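Local atomic coordinates of SusD-like carbohydrate binding protein BF1063 (Bacteroides fragilis NCTC 9343, PDB entry 3I4G), a protein that probably binds carbohydrate at the cell surface as an outer-membrane member of the SusD family. Residues Asp316-Tyr321 against Ser422-Pro426. Numbering follows the deposited sequence.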
ATOM      1  N   ASP A 316     -13.079  17.277   0.640  1.00  8.21           N
ATOM      2  CA  ASP A 316     -13.413  15.887   0.302  1.00  8.24           C
ATOM      3  C   ASP A 316     -13.544  15.100   1.616  1.00  8.04           C
ATOM      4  O   ASP A 316     -12.634  15.139   2.440  1.00  8.82           O
ATOM      5  CB  ASP A 316     -12.289  15.338  -0.565  1.00  8.00           C
ATOM      6  CG  ASP A 316     -12.604  13.992  -1.215  1.00  9.24           C
ATOM      7  OD1 ASP A 316     -13.092  13.070  -0.541  1.00  9.16           O
ATOM      8  OD2 ASP A 316     -12.261  13.858  -2.400  1.00  8.55           O
ATOM      9  N   PRO A 317     -14.659  14.364   1.812  1.00  7.71           N
ATOM     10  CA  PRO A 317     -14.824  13.597   3.038  1.00  8.81           C
ATOM     11  C   PRO A 317     -13.693  12.618   3.284  1.00  7.47           C
ATOM     12  O   PRO A 317     -13.443  12.281   4.452  1.00  8.51           O
ATOM     13  CB  PRO A 317     -16.169  12.858   2.826  1.00  9.61           C
ATOM     14  CG  PRO A 317     -16.901  13.719   1.892  1.00 13.28           C
ATOM     15  CD  PRO A 317     -15.861  14.289   0.968  1.00  8.84           C
ATOM     16  N   ARG A 318     -13.007  12.177   2.221  1.00  8.26           N
ATOM     17  CA  ARG A 318     -11.897  11.220   2.425  1.00  8.19           C
ATOM     18  C   ARG A 318     -10.739  11.806   3.205  1.00  7.92           C
ATOM     19  O   ARG A 318      -9.952  11.019   3.759  1.00  7.69           O
ATOM     20  CB  ARG A 318     -11.411  10.667   1.078  1.00  7.55           C
ATOM     21  CG  ARG A 318     -12.433   9.729   0.464  1.00  7.98           C
ATOM     22  CD  ARG A 318     -12.109   9.354  -0.944  1.00  8.91           C
ATOM     23  NE  ARG A 318     -12.353  10.479  -1.861  1.00  8.10           N
ATOM     24  CZ  ARG A 318     -12.202  10.423  -3.175  1.00  7.71           C
ATOM     25  NH1 ARG A 318     -11.842   9.302  -3.773  1.00  8.57           N
ATOM     26  NH2 ARG A 318     -12.426  11.517  -3.901  1.00  8.61           N
ATOM     27  N   LEU A 319     -10.635  13.144   3.297  1.00  6.94           N
ATOM     28  CA  LEU A 319      -9.557  13.719   4.104  1.00  7.77           C
ATOM     29  C   LEU A 319      -9.763  13.347   5.562  1.00  8.12           C
ATOM     30  O   LEU A 319      -8.937  12.662   6.152  1.00  7.75           O
ATOM     31  CB  LEU A 319      -9.530  15.224   3.905  1.00  8.58           C
ATOM     32  CG  LEU A 319      -8.385  16.034   4.509  1.00  7.52           C
ATOM     33  CD1 LEU A 319      -8.358  17.415   3.837  1.00  9.79           C
ATOM     34  CD2 LEU A 319      -8.479  16.159   6.043  1.00  8.82           C
ATOM     35  N   ASP A 320     -10.909  13.725   6.140  1.00  7.54           N
ATOM     36  CA  ASP A 320     -11.168  13.357   7.525  1.00  7.62           C
ATOM     37  C   ASP A 320     -11.290  11.849   7.698  1.00  8.39           C
ATOM     38  O   ASP A 320     -10.992  11.349   8.786  1.00  9.66           O
ATOM     39  CB  ASP A 320     -12.436  14.084   8.063  1.00  8.47           C
ATOM     40  CG  ASP A 320     -12.185  15.525   8.463  1.00 10.69           C
ATOM     41  OD1 ASP A 320     -11.069  15.805   8.976  1.00 10.02           O
ATOM     42  OD2 ASP A 320     -13.131  16.359   8.312  1.00 11.87           O
ATOM     43  N   TYR A 321     -11.708  11.101   6.681  1.00  7.36           N
ATOM     44  CA  TYR A 321     -11.735   9.637   6.849  1.00  7.84           C
ATOM     45  C   TYR A 321     -10.334   9.026   6.965  1.00  8.05           C
ATOM     46  O   TYR A 321     -10.159   7.999   7.579  1.00  8.30           O
ATOM     47  CB  TYR A 321     -12.421   8.922   5.691  1.00  8.49           C
ATOM     48  CG  TYR A 321     -13.891   9.256   5.481  1.00  8.82           C
ATOM     49  CD1 TYR A 321     -14.702   9.616   6.524  1.00  8.44           C
ATOM     50  CD2 TYR A 321     -14.490   9.093   4.229  1.00  8.60           C
ATOM     51  CE1 TYR A 321     -16.066   9.893   6.330  1.00  8.00           C
ATOM     52  CE2 TYR A 321     -15.831   9.374   4.014  1.00  8.59           C
ATOM     53  CZ  TYR A 321     -16.606   9.775   5.067  1.00  9.06           C
ATOM     54  OH  TYR A 321     -17.964  10.062   4.908  1.00 10.23           O
ATOM     55  N   SER A 422     -20.799   7.660   0.916  1.00  9.72           N
ATOM     56  CA  SER A 422     -20.109   8.336   2.011  1.00  8.83           C
ATOM     57  C   SER A 422     -19.128   9.407   1.534  1.00  8.77           C
ATOM     58  O   SER A 422     -18.551  10.119   2.352  1.00  9.69           O
ATOM     59  CB  SER A 422     -19.364   7.320   2.870  1.00  9.53           C
ATOM     60  OG  SER A 422     -18.414   6.581   2.100  1.00  9.28           O
ATOM     61  N   VAL A 423     -18.906   9.515   0.225  1.00  8.04           N
ATOM     62  CA  VAL A 423     -17.972  10.476  -0.335  1.00  8.21           C
ATOM     63  C   VAL A 423     -18.743  11.486  -1.176  1.00  9.86           C
ATOM     64  O   VAL A 423     -18.658  12.701  -0.928  1.00 11.36           O
ATOM     65  CB  VAL A 423     -16.864   9.709  -1.105  1.00  9.36           C
ATOM     66  CG1 VAL A 423     -15.955  10.664  -1.872  1.00 11.68           C
ATOM     67  CG2 VAL A 423     -16.044   8.823  -0.158  1.00  9.79           C
ATOM     68  N   ASN A 424     -19.443  10.986  -2.191  1.00  9.49           N
ATOM     69  CA  ASN A 424     -20.390  11.792  -2.969  1.00 11.24           C
ATOM     70  C   ASN A 424     -19.783  13.077  -3.529  1.00 10.55           C
ATOM     71  O   ASN A 424     -20.329  14.178  -3.376  1.00 11.41           O
ATOM     72  CB  ASN A 424     -21.623  12.101  -2.138  1.00 14.18           C
ATOM     73  CG  ASN A 424     -22.757  12.663  -2.970  1.00 16.58           C
ATOM     74  OD1 ASN A 424     -22.979  12.206  -4.089  1.00 18.84           O
ATOM     75  ND2 ASN A 424     -23.471  13.640  -2.420  1.00 23.96           N
HETATM   76  N   MSE A 425     -18.628  12.918  -4.158  1.00  8.90           N
HETATM   77  CA  MSE A 425     -17.944  14.042  -4.776  1.00  9.64           C
HETATM   78  C   MSE A 425     -18.435  14.271  -6.215  1.00 10.10           C
HETATM   79  O   MSE A 425     -18.859  13.328  -6.865  1.00 11.78           O
HETATM   80  CB  MSE A 425     -16.436  13.819  -4.721  1.00 10.71           C
HETATM   81  CG  MSE A 425     -15.886  13.986  -3.315  1.00 10.98           C
HETATM   82 SE   MSE A 425     -15.896  15.857  -2.684  0.75  8.70          SE
HETATM   83  CE  MSE A 425     -14.469  16.473  -3.775  1.00 11.00           C
ATOM     84  N   PRO A 426     -18.340  15.513  -6.706  1.00 10.07           N
ATOM     85  CA  PRO A 426     -18.901  15.800  -8.023  1.00 11.49           C
ATOM     86  C   PRO A 426     -18.283  15.002  -9.152  1.00 11.88           C
ATOM     87  O   PRO A 426     -17.067  14.863  -9.212  1.00 11.02           O
ATOM     88  CB  PRO A 426     -18.580  17.290  -8.235  1.00 12.56           C
ATOM     89  CG  PRO A 426     -18.253  17.841  -6.970  1.00 13.71           C
ATOM     90  CD  PRO A 426     -17.826  16.728  -6.059  1.00 11.91           C
TER
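The capped N-terminus of helix 317-322 packs against the loop between helices 414-418 and 433-447. Y321, one turn into the helix, donates from OH to the backbone O of S422 at 2.6 Å, on a lone pair in the carbonyl plane; tyrosine suits the place because its rigid ring carries the donor to a carbonyl that meets the ring at its edge and in its plane. P317, well suited to a first helical turn because it has no N-H to give, rests its CG 3.5 Å from V423 O and its CD 4.0 Å from M425 SE. D316 is the N-cap; with CG anti to the backbone N (chi1 -169°), its OD1 accepts from R318 N at 2.9 Å on the anti side and, nearly straight (174°), from R318 NE on the syn side. R318 thus grips the carboxylate side-on, NH2 completing a salt bridge to OD2 at 2.8 Å. CG1 of the branched V423 sits over one face of the R318 guanidinium, 3.6 Å from NE. The unbranched chain of selenomethionine M425, bent at chi2 and chi3, brings CE to 3.7 Å from D316 OD2. NH1 of R318 forms salt bridges with E443 and E447 of helix 433-447. The whole is an N-capped helix start docked on an interhelical loop.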